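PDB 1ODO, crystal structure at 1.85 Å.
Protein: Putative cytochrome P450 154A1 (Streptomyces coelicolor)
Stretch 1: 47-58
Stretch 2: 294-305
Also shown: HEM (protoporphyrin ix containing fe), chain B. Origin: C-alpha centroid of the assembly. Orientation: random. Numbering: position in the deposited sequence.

Stretch 1 47-58: VLLKQLLTSSDV
Stretch 2, residues 294-305: LRYAVTDIALPD

The most unusual feature of this contact is R295, which runs alongside L53 and V58 to hold a heme propionate. Its NH1 donates a hydrogen bond to HEM O1D at 2.8 Å, and its NH2 donates one to HEM O2D at 2.9 Å. The two bonds pair a guanidinium with a carboxylate, so opposite charges meet as well. L53 covers one face of the guanidinium, with L53 CD2 only 3.2 Å from R295 CZ. V58 CG1 and HEM O1D lie at the edge, near the guanidinium plane. One water adds a further link: it donates to L53 O at 2.7 Å and accepts from R295 NH2 at 3.2 Å. R295 has chi1 m, chi2 t and chi3 t, with chi4 at 77°. L53 has chi1 m and chi2 t.

The first stretch enters as a helix, with phi/psi near -64/-43 at L48. Backbone bonds run from L52 N to L48 O (2.9 Å) and from L53 N to L49 O (2.8 Å). T54 OG1 donates to K50 O at 2.8 Å. A type I turn spans L52 to S55, and a second spans S55 to V58. In the second turn, D57 N donates to S55 OG at 2.9 Å; S55 has chi1 t. The chain then extends at V58, phi/psi -124/138.

The second stretch opens within a strand that begins earlier in the chain and runs through A297; a cis peptide bond precedes L294. V298, T299 and D300 form a loop, with V298 at -75/-26. I301 and A302 form another short strand.

V58 and A297 form an antiparallel bridge as a non-hydrogen-bonded pair. Their CA atoms are 4.8 Å apart, and both side chains point to the same face of the sheet. The CA atoms of D57 and V298 are also 4.8 Å apart. Beside the bridge, V298 N donates to D57 O at 2.7 Å with an angle of 166° at the hydrogen. This short, nearly straight bond is the sole direct hydrogen bond between the stretches. A CA-H...O contact joins V58 CA to Y296 O at 3.4 Å.

Side-chain carbons pack beside this backbone link. V58 (chi1 t) places CG1 3.7 Å from R295 CD, against the aliphatic part of the arginine. Its CG2 lies 3.7 Å from I301 CD1. L52 (m, t) also meets I301 (m, t), with L52 CD2 4.1 Å from I301 CD1. I301 CD1 thus touches both the helix and the bridge residue.

Further up the helix, L48 (t, p) points toward the second stretch. L48 CD2 is 4.1 Å from L303 CD2 and 3.9 Å from P304 CD. L303 is m, t. At the turn, D57 (chi1 m) brings CG within 3.5 Å of T299 CG2, a van der Waals contact. V298 (chi1 t) sets CG2 3.9 Å from S56 O. Together the stretches bury 547 Å², both sides summed.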

ATOM      1  N   VAL A  47     -15.459 -12.110   5.671  1.00 13.86           N
ATOM      2  CA  VAL A  47     -16.149 -13.158   4.922  1.00 14.20           C
ATOM      3  C   VAL A  47     -16.873 -12.494   3.752  1.00 13.90           C
ATOM      4  O   VAL A  47     -16.728 -12.898   2.596  1.00 12.57           O
ATOM      5  CB  VAL A  47     -17.169 -13.902   5.812  1.00 14.81           C
ATOM      6  CG1 VAL A  47     -17.971 -14.898   4.980  1.00 16.85           C
ATOM      7  CG2 VAL A  47     -16.437 -14.628   6.931  1.00 17.72           C
ATOM      8  N   LEU A  48     -17.642 -11.457   4.064  1.00 12.67           N
ATOM      9  CA  LEU A  48     -18.387 -10.728   3.048  1.00 12.20           C
ATOM     10  C   LEU A  48     -17.425 -10.063   2.066  1.00 12.12           C
ATOM     11  O   LEU A  48     -17.630 -10.093   0.852  1.00 11.88           O
ATOM     12  CB  LEU A  48     -19.273  -9.664   3.712  1.00 13.51           C
ATOM     13  CG  LEU A  48     -20.037  -8.720   2.779  1.00 13.54           C
ATOM     14  CD1 LEU A  48     -20.943  -9.527   1.852  1.00 15.31           C
ATOM     15  CD2 LEU A  48     -20.864  -7.739   3.613  1.00 14.06           C
ATOM     16  N   LEU A  49     -16.363  -9.468   2.591  1.00 11.71           N
ATOM     17  CA  LEU A  49     -15.397  -8.804   1.726  1.00 12.76           C
ATOM     18  C   LEU A  49     -14.801  -9.789   0.708  1.00 13.41           C
ATOM     19  O   LEU A  49     -14.730  -9.486  -0.481  1.00 14.14           O
ATOM     20  CB  LEU A  49     -14.304  -8.150   2.577  1.00 14.40           C
ATOM     21  CG  LEU A  49     -13.432  -7.059   1.946  1.00 15.39           C
ATOM     22  CD1 LEU A  49     -14.277  -6.087   1.121  1.00 12.62           C
ATOM     23  CD2 LEU A  49     -12.699  -6.315   3.065  1.00 15.54           C
ATOM     24  N   LYS A  50     -14.391 -10.970   1.161  1.00 12.30           N
ATOM     25  CA  LYS A  50     -13.817 -11.958   0.249  1.00 13.36           C
ATOM     26  C   LYS A  50     -14.815 -12.381  -0.825  1.00 12.77           C
ATOM     27  O   LYS A  50     -14.431 -12.669  -1.962  1.00 12.82           O
ATOM     28  CB  LYS A  50     -13.328 -13.185   1.016  1.00 12.58           C
ATOM     29  CG  LYS A  50     -12.038 -12.952   1.789  1.00 16.89           C
ATOM     30  CD  LYS A  50     -11.644 -14.206   2.545  1.00 20.90           C
ATOM     31  CE  LYS A  50     -10.297 -14.068   3.214  1.00 25.01           C
ATOM     32  NZ  LYS A  50      -9.975 -15.319   3.962  1.00 28.68           N
ATOM     33  N   GLN A  51     -16.095 -12.432  -0.468  1.00 11.30           N
ATOM     34  CA  GLN A  51     -17.115 -12.819  -1.437  1.00 12.80           C
ATOM     35  C   GLN A  51     -17.250 -11.707  -2.476  1.00 12.79           C
ATOM     36  O   GLN A  51     -17.316 -11.971  -3.676  1.00 11.97           O
ATOM     37  CB  GLN A  51     -18.458 -13.052  -0.739  1.00 14.30           C
ATOM     38  CG  GLN A  51     -18.398 -14.166   0.287  1.00 17.20           C
ATOM     39  CD  GLN A  51     -19.689 -14.337   1.055  1.00 20.53           C
ATOM     40  OE1 GLN A  51     -20.381 -13.362   1.351  1.00 18.51           O
ATOM     41  NE2 GLN A  51     -20.010 -15.580   1.402  1.00 21.78           N
ATOM     42  N   LEU A  52     -17.283 -10.460  -2.016  1.00 10.36           N
ATOM     43  CA  LEU A  52     -17.408  -9.333  -2.935  1.00  9.98           C
ATOM     44  C   LEU A  52     -16.187  -9.230  -3.847  1.00 11.46           C
ATOM     45  O   LEU A  52     -16.316  -8.935  -5.036  1.00 10.87           O
ATOM     46  CB  LEU A  52     -17.578  -8.024  -2.158  1.00  9.87           C
ATOM     47  CG  LEU A  52     -18.886  -7.904  -1.366  1.00  8.95           C
ATOM     48  CD1 LEU A  52     -18.836  -6.657  -0.496  1.00 10.29           C
ATOM     49  CD2 LEU A  52     -20.075  -7.845  -2.329  1.00  9.34           C
ATOM     50  N   LEU A  53     -15.008  -9.483  -3.284  1.00 10.42           N
ATOM     51  CA  LEU A  53     -13.754  -9.421  -4.034  1.00 11.27           C
ATOM     52  C   LEU A  53     -13.534 -10.553  -5.046  1.00 11.41           C
ATOM     53  O   LEU A  53     -12.545 -10.546  -5.782  1.00 11.61           O
ATOM     54  CB  LEU A  53     -12.575  -9.376  -3.057  1.00 11.85           C
ATOM     55  CG  LEU A  53     -12.491  -8.136  -2.156  1.00 15.49           C
ATOM     56  CD1 LEU A  53     -11.357  -8.286  -1.137  1.00 12.67           C
ATOM     57  CD2 LEU A  53     -12.260  -6.912  -3.021  1.00 16.04           C
ATOM     58  N   THR A  54     -14.441 -11.526  -5.081  1.00 11.13           N
ATOM     59  CA  THR A  54     -14.317 -12.644  -6.018  1.00 12.11           C
ATOM     60  C   THR A  54     -15.585 -12.815  -6.849  1.00 14.12           C
ATOM     61  O   THR A  54     -15.716 -13.770  -7.615  1.00 15.00           O
ATOM     62  CB  THR A  54     -14.038 -13.981  -5.285  1.00 12.90           C
ATOM     63  OG1 THR A  54     -15.037 -14.203  -4.282  1.00 12.46           O
ATOM     64  CG2 THR A  54     -12.658 -13.959  -4.643  1.00  9.46           C
ATOM     65  N   SER A  55     -16.514 -11.878  -6.701  1.00 15.05           N
ATOM     66  CA  SER A  55     -17.769 -11.932  -7.436  1.00 14.49           C
ATOM     67  C   SER A  55     -17.738 -11.202  -8.762  1.00 15.22           C
ATOM     68  O   SER A  55     -17.120 -10.147  -8.896  1.00 13.55           O
ATOM     69  CB  SER A  55     -18.903 -11.355  -6.591  1.00 15.83           C
ATOM     70  OG  SER A  55     -20.084 -11.232  -7.365  1.00 15.03           O
ATOM     71  N   SER A  56     -18.432 -11.768  -9.741  1.00 14.86           N
ATOM     72  CA  SER A  56     -18.496 -11.172 -11.062  1.00 17.86           C
ATOM     73  C   SER A  56     -19.375  -9.925 -10.999  1.00 16.77           C
ATOM     74  O   SER A  56     -19.342  -9.084 -11.898  1.00 18.89           O
ATOM     75  CB  SER A  56     -19.099 -12.169 -12.054  1.00 19.41           C
ATOM     76  OG  SER A  56     -19.186 -11.602 -13.347  1.00 24.13           O
ATOM     77  N   ASP A  57     -20.156  -9.805  -9.928  1.00 15.25           N
ATOM     78  CA  ASP A  57     -21.048  -8.661  -9.754  1.00 15.56           C
ATOM     79  C   ASP A  57     -20.436  -7.422  -9.107  1.00 14.33           C
ATOM     80  O   ASP A  57     -21.141  -6.460  -8.817  1.00 13.22           O
ATOM     81  CB  ASP A  57     -22.287  -9.081  -8.964  1.00 17.78           C
ATOM     82  CG  ASP A  57     -23.049 -10.201  -9.642  1.00 21.02           C
ATOM     83  OD1 ASP A  57     -23.217 -10.137 -10.877  1.00 24.00           O
ATOM     84  OD2 ASP A  57     -23.483 -11.135  -8.938  1.00 25.45           O
ATOM     85  N   VAL A  58     -19.127  -7.450  -8.881  1.00 14.27           N
ATOM     86  CA  VAL A  58     -18.426  -6.323  -8.274  1.00 12.72           C
ATOM     87  C   VAL A  58     -17.310  -5.939  -9.237  1.00 13.23           C
ATOM     88  O   VAL A  58     -16.634  -6.809  -9.792  1.00 12.85           O
ATOM     89  CB  VAL A  58     -17.854  -6.709  -6.899  1.00 13.13           C
ATOM     90  CG1 VAL A  58     -17.013  -5.576  -6.344  1.00 13.34           C
ATOM     91  CG2 VAL A  58     -19.007  -7.030  -5.944  1.00 13.05           C
ATOM     92  N   LEU A 294     -11.715   2.056  -5.363  1.00 13.28           N
ATOM     93  CA  LEU A 294     -13.111   1.948  -4.972  1.00 12.20           C
ATOM     94  C   LEU A 294     -13.693   0.865  -5.886  1.00 12.68           C
ATOM     95  O   LEU A 294     -13.122   0.563  -6.935  1.00 11.46           O
ATOM     96  CB  LEU A 294     -13.817   3.285  -5.223  1.00 13.63           C
ATOM     97  CG  LEU A 294     -15.177   3.561  -4.581  1.00 14.66           C
ATOM     98  CD1 LEU A 294     -15.049   3.507  -3.062  1.00 12.06           C
ATOM     99  CD2 LEU A 294     -15.675   4.943  -5.026  1.00 14.01           C
ATOM    100  N   ARG A 295     -14.808   0.266  -5.481  1.00 11.08           N
ATOM    101  CA  ARG A 295     -15.443  -0.772  -6.283  1.00 10.84           C
ATOM    102  C   ARG A 295     -16.908  -0.408  -6.467  1.00 11.51           C
ATOM    103  O   ARG A 295     -17.429   0.438  -5.743  1.00 12.57           O
ATOM    104  CB  ARG A 295     -15.303  -2.139  -5.610  1.00 10.20           C
ATOM    105  CG  ARG A 295     -13.942  -2.787  -5.853  1.00  8.74           C
ATOM    106  CD  ARG A 295     -13.843  -4.139  -5.157  1.00 11.93           C
ATOM    107  NE  ARG A 295     -12.691  -4.917  -5.607  1.00 11.81           N
ATOM    108  CZ  ARG A 295     -11.432  -4.704  -5.230  1.00 12.11           C
ATOM    109  NH1 ARG A 295     -11.131  -3.726  -4.382  1.00  8.89           N
ATOM    110  NH2 ARG A 295     -10.468  -5.484  -5.699  1.00 12.17           N
ATOM    111  N   TYR A 296     -17.570  -1.039  -7.430  1.00 11.23           N
ATOM    112  CA  TYR A 296     -18.976  -0.751  -7.692  1.00 11.11           C
ATOM    113  C   TYR A 296     -19.787  -2.014  -7.936  1.00 10.26           C
ATOM    114  O   TYR A 296     -19.275  -3.005  -8.446  1.00 11.76           O
ATOM    115  CB  TYR A 296     -19.089   0.179  -8.905  1.00 10.93           C
ATOM    116  CG  TYR A 296     -17.937   1.150  -8.968  1.00  9.03           C
ATOM    117  CD1 TYR A 296     -16.788   0.849  -9.699  1.00 11.05           C
ATOM    118  CD2 TYR A 296     -17.935   2.300  -8.179  1.00 10.43           C
ATOM    119  CE1 TYR A 296     -15.655   1.665  -9.632  1.00 11.35           C
ATOM    120  CE2 TYR A 296     -16.814   3.117  -8.102  1.00 10.90           C
ATOM    121  CZ  TYR A 296     -15.679   2.795  -8.823  1.00 11.77           C
ATOM    122  OH  TYR A 296     -14.555   3.580  -8.697  1.00 11.71           O
ATOM    123  N   ALA A 297     -21.060  -1.969  -7.563  1.00 11.62           N
ATOM    124  CA  ALA A 297     -21.937  -3.112  -7.751  1.00 10.98           C
ATOM    125  C   ALA A 297     -22.428  -3.123  -9.194  1.00 12.14           C
ATOM    126  O   ALA A 297     -23.029  -2.155  -9.663  1.00 12.95           O
ATOM    127  CB  ALA A 297     -23.119  -3.027  -6.792  1.00 12.93           C
ATOM    128  N   VAL A 298     -22.156  -4.214  -9.901  1.00 12.35           N
ATOM    129  CA  VAL A 298     -22.577  -4.344 -11.292  1.00 13.27           C
ATOM    130  C   VAL A 298     -24.079  -4.607 -11.327  1.00 14.99           C
ATOM    131  O   VAL A 298     -24.761  -4.286 -12.304  1.00 15.23           O
ATOM    132  CB  VAL A 298     -21.830  -5.501 -11.980  1.00 14.55           C
ATOM    133  CG1 VAL A 298     -22.270  -5.620 -13.433  1.00 13.76           C
ATOM    134  CG2 VAL A 298     -20.325  -5.264 -11.889  1.00 12.91           C
ATOM    135  N   THR A 299     -24.585  -5.186 -10.243  1.00 14.54           N
ATOM    136  CA  THR A 299     -26.004  -5.501 -10.112  1.00 16.53           C
ATOM    137  C   THR A 299     -26.338  -5.399  -8.624  1.00 16.10           C
ATOM    138  O   THR A 299     -25.435  -5.284  -7.797  1.00 15.06           O
ATOM    139  CB  THR A 299     -26.306  -6.933 -10.605  1.00 18.63           C
ATOM    140  OG1 THR A 299     -27.723  -7.139 -10.645  1.00 21.59           O
ATOM    141  CG2 THR A 299     -25.675  -7.961  -9.674  1.00 16.28           C
ATOM    142  N   ASP A 300     -27.620  -5.423  -8.278  1.00 15.31           N
ATOM    143  CA  ASP A 300     -28.004  -5.334  -6.872  1.00 15.77           C
ATOM    144  C   ASP A 300     -27.359  -6.489  -6.113  1.00 15.97           C
ATOM    145  O   ASP A 300     -27.308  -7.615  -6.613  1.00 15.95           O
ATOM    146  CB  ASP A 300     -29.524  -5.437  -6.710  1.00 16.84           C
ATOM    147  CG  ASP A 300     -30.253  -4.152  -7.076  1.00 18.93           C
ATOM    148  OD1 ASP A 300     -29.600  -3.144  -7.426  1.00 17.61           O
ATOM    149  OD2 ASP A 300     -31.499  -4.159  -7.004  1.00 19.03           O
ATOM    150  N   ILE A 301     -26.874  -6.206  -4.908  1.00 14.94           N
ATOM    151  CA  ILE A 301     -26.238  -7.218  -4.073  1.00 15.33           C
ATOM    152  C   ILE A 301     -26.867  -7.202  -2.679  1.00 16.39           C
ATOM    153  O   ILE A 301     -26.953  -6.152  -2.043  1.00 14.58           O
ATOM    154  CB  ILE A 301     -24.720  -6.961  -3.933  1.00 15.71           C
ATOM    155  CG1 ILE A 301     -24.055  -7.019  -5.309  1.00 16.11           C
ATOM    156  CG2 ILE A 301     -24.104  -7.990  -2.983  1.00 17.33           C
ATOM    157  CD1 ILE A 301     -22.588  -6.628  -5.304  1.00 17.83           C
ATOM    158  N   ALA A 302     -27.296  -8.368  -2.208  1.00 16.71           N
ATOM    159  CA  ALA A 302     -27.916  -8.472  -0.889  1.00 17.51           C
ATOM    160  C   ALA A 302     -26.889  -8.479   0.240  1.00 17.97           C
ATOM    161  O   ALA A 302     -25.878  -9.177   0.164  1.00 17.00           O
ATOM    162  CB  ALA A 302     -28.767  -9.740  -0.812  1.00 18.85           C
ATOM    163  N   LEU A 303     -27.149  -7.691   1.279  1.00 17.23           N
ATOM    164  CA  LEU A 303     -26.253  -7.612   2.428  1.00 17.61           C
ATOM    165  C   LEU A 303     -26.797  -8.558   3.492  1.00 17.19           C
ATOM    166  O   LEU A 303     -27.986  -8.879   3.492  1.00 17.51           O
ATOM    167  CB  LEU A 303     -26.206  -6.186   2.980  1.00 17.22           C
ATOM    168  CG  LEU A 303     -25.421  -5.170   2.153  1.00 18.77           C
ATOM    169  CD1 LEU A 303     -25.607  -3.784   2.741  1.00 17.40           C
ATOM    170  CD2 LEU A 303     -23.947  -5.556   2.141  1.00 18.23           C
ATOM    171  N   PRO A 304     -25.937  -9.012   4.418  1.00 17.67           N
ATOM    172  CA  PRO A 304     -26.359  -9.931   5.481  1.00 17.64           C
ATOM    173  C   PRO A 304     -27.555  -9.481   6.321  1.00 18.38           C
ATOM    174  O   PRO A 304     -28.281 -10.315   6.856  1.00 18.35           O
ATOM    175  CB  PRO A 304     -25.091 -10.089   6.321  1.00 18.62           C
ATOM    176  CG  PRO A 304     -23.998  -9.939   5.302  1.00 17.68           C
ATOM    177  CD  PRO A 304     -24.487  -8.753   4.497  1.00 18.16           C
ATOM    178  N   ASP A 305     -27.777  -8.174   6.436  1.00 17.64           N
ATOM    179  CA  ASP A 305     -28.904  -7.700   7.234  1.00 16.91           C
ATOM    180  C   ASP A 305     -30.188  -7.458   6.446  1.00 16.55           C
ATOM    181  O   ASP A 305     -31.170  -6.969   6.995  1.00 15.40           O
ATOM    182  CB  ASP A 305     -28.517  -6.426   7.993  1.00 18.59           C
ATOM    183  CG  ASP A 305     -28.258  -5.244   7.071  1.00 18.54           C
ATOM    184  OD1 ASP A 305     -28.346  -5.406   5.835  1.00 17.06           O
ATOM    185  OD2 ASP A 305     -27.965  -4.149   7.596  1.00 20.79           O
TER
HETATM  186  CHA HEM B1407      -2.755  -3.590  -5.508  1.00 13.23           C
HETATM  187  CHB HEM B1407       1.866  -3.314  -6.833  1.00 10.62           C
HETATM  188  CHC HEM B1407       3.191  -3.090  -2.196  1.00 11.97           C
HETATM  189  CHD HEM B1407      -1.426  -3.342  -0.892  1.00 10.84           C
HETATM  190  C1A HEM B1407      -1.629  -3.553  -6.293  1.00 11.83           C
HETATM  191  C2A HEM B1407      -1.592  -3.602  -7.751  1.00 12.21           C
HETATM  192  C3A HEM B1407      -0.306  -3.520  -8.121  1.00 12.56           C
HETATM  193  C4A HEM B1407       0.502  -3.424  -6.913  1.00 11.45           C
HETATM  194  CMA HEM B1407       0.265  -3.518  -9.551  1.00 12.77           C
HETATM  195  CAA HEM B1407      -2.841  -3.722  -8.650  1.00 11.43           C
HETATM  196  CBA HEM B1407      -3.272  -5.194  -8.792  1.00 13.19           C
HETATM  197  CGA HEM B1407      -4.511  -5.437  -9.652  1.00 12.61           C
HETATM  198  O1A HEM B1407      -5.425  -4.542  -9.580  1.00 11.97           O
HETATM  199  O2A HEM B1407      -4.556  -6.457 -10.337  1.00 13.65           O
HETATM  200  C1B HEM B1407       2.630  -3.221  -5.700  1.00 10.88           C
HETATM  201  C2B HEM B1407       4.077  -3.098  -5.696  1.00 12.30           C
HETATM  202  C3B HEM B1407       4.459  -3.035  -4.388  1.00 12.00           C
HETATM  203  C4B HEM B1407       3.262  -3.117  -3.582  1.00 10.76           C
HETATM  204  CMB HEM B1407       4.959  -3.050  -6.960  1.00 12.41           C
HETATM  205  CAB HEM B1407       5.876  -2.897  -3.798  1.00 11.92           C
HETATM  206  CBB HEM B1407       6.796  -4.099  -4.067  1.00 17.57           C
HETATM  207  C1C HEM B1407       2.033  -3.150  -1.432  1.00 10.22           C
HETATM  208  C2C HEM B1407       2.013  -3.104   0.038  1.00 10.85           C
HETATM  209  C3C HEM B1407       0.714  -3.170   0.407  1.00  9.99           C
HETATM  210  C4C HEM B1407      -0.062  -3.262  -0.812  1.00 10.72           C
HETATM  211  CMC HEM B1407       3.300  -2.990   0.913  1.00  8.45           C
HETATM  212  CAC HEM B1407       0.053  -3.151   1.811  1.00 10.21           C
HETATM  213  CBC HEM B1407       0.659  -4.070   2.878  1.00  9.07           C
HETATM  214  C1D HEM B1407      -2.200  -3.426  -2.016  1.00 12.34           C
HETATM  215  C2D HEM B1407      -3.643  -3.492  -2.044  1.00 12.80           C
HETATM  216  C3D HEM B1407      -4.021  -3.552  -3.342  1.00 12.54           C
HETATM  217  C4D HEM B1407      -2.809  -3.539  -4.129  1.00 13.26           C
HETATM  218  CMD HEM B1407      -4.542  -3.475  -0.792  1.00 12.79           C
HETATM  219  CAD HEM B1407      -5.467  -3.594  -3.862  1.00 16.04           C
HETATM  220  CBD HEM B1407      -6.278  -4.874  -3.631  1.00 17.12           C
HETATM  221  CGD HEM B1407      -7.666  -4.615  -4.177  1.00 16.08           C
HETATM  222  O1D HEM B1407      -8.605  -4.494  -3.380  1.00 14.98           O
HETATM  223  O2D HEM B1407      -7.762  -4.495  -5.420  1.00 17.29           O
HETATM  224  NA  HEM B1407      -0.343  -3.453  -5.815  1.00 11.11           N
HETATM  225  NB  HEM B1407       2.153  -3.223  -4.394  1.00 10.62           N
HETATM  226  NC  HEM B1407       0.756  -3.252  -1.924  1.00 10.01           N
HETATM  227  ND  HEM B1407      -1.691  -3.450  -3.312  1.00 11.20           N
HETATM  228 FE   HEM B1407       0.204  -3.358  -3.855  1.00 11.03          FE
HETATM  229  O   HOH W   1     -11.963  -8.117  -6.849  1.00 22.15           O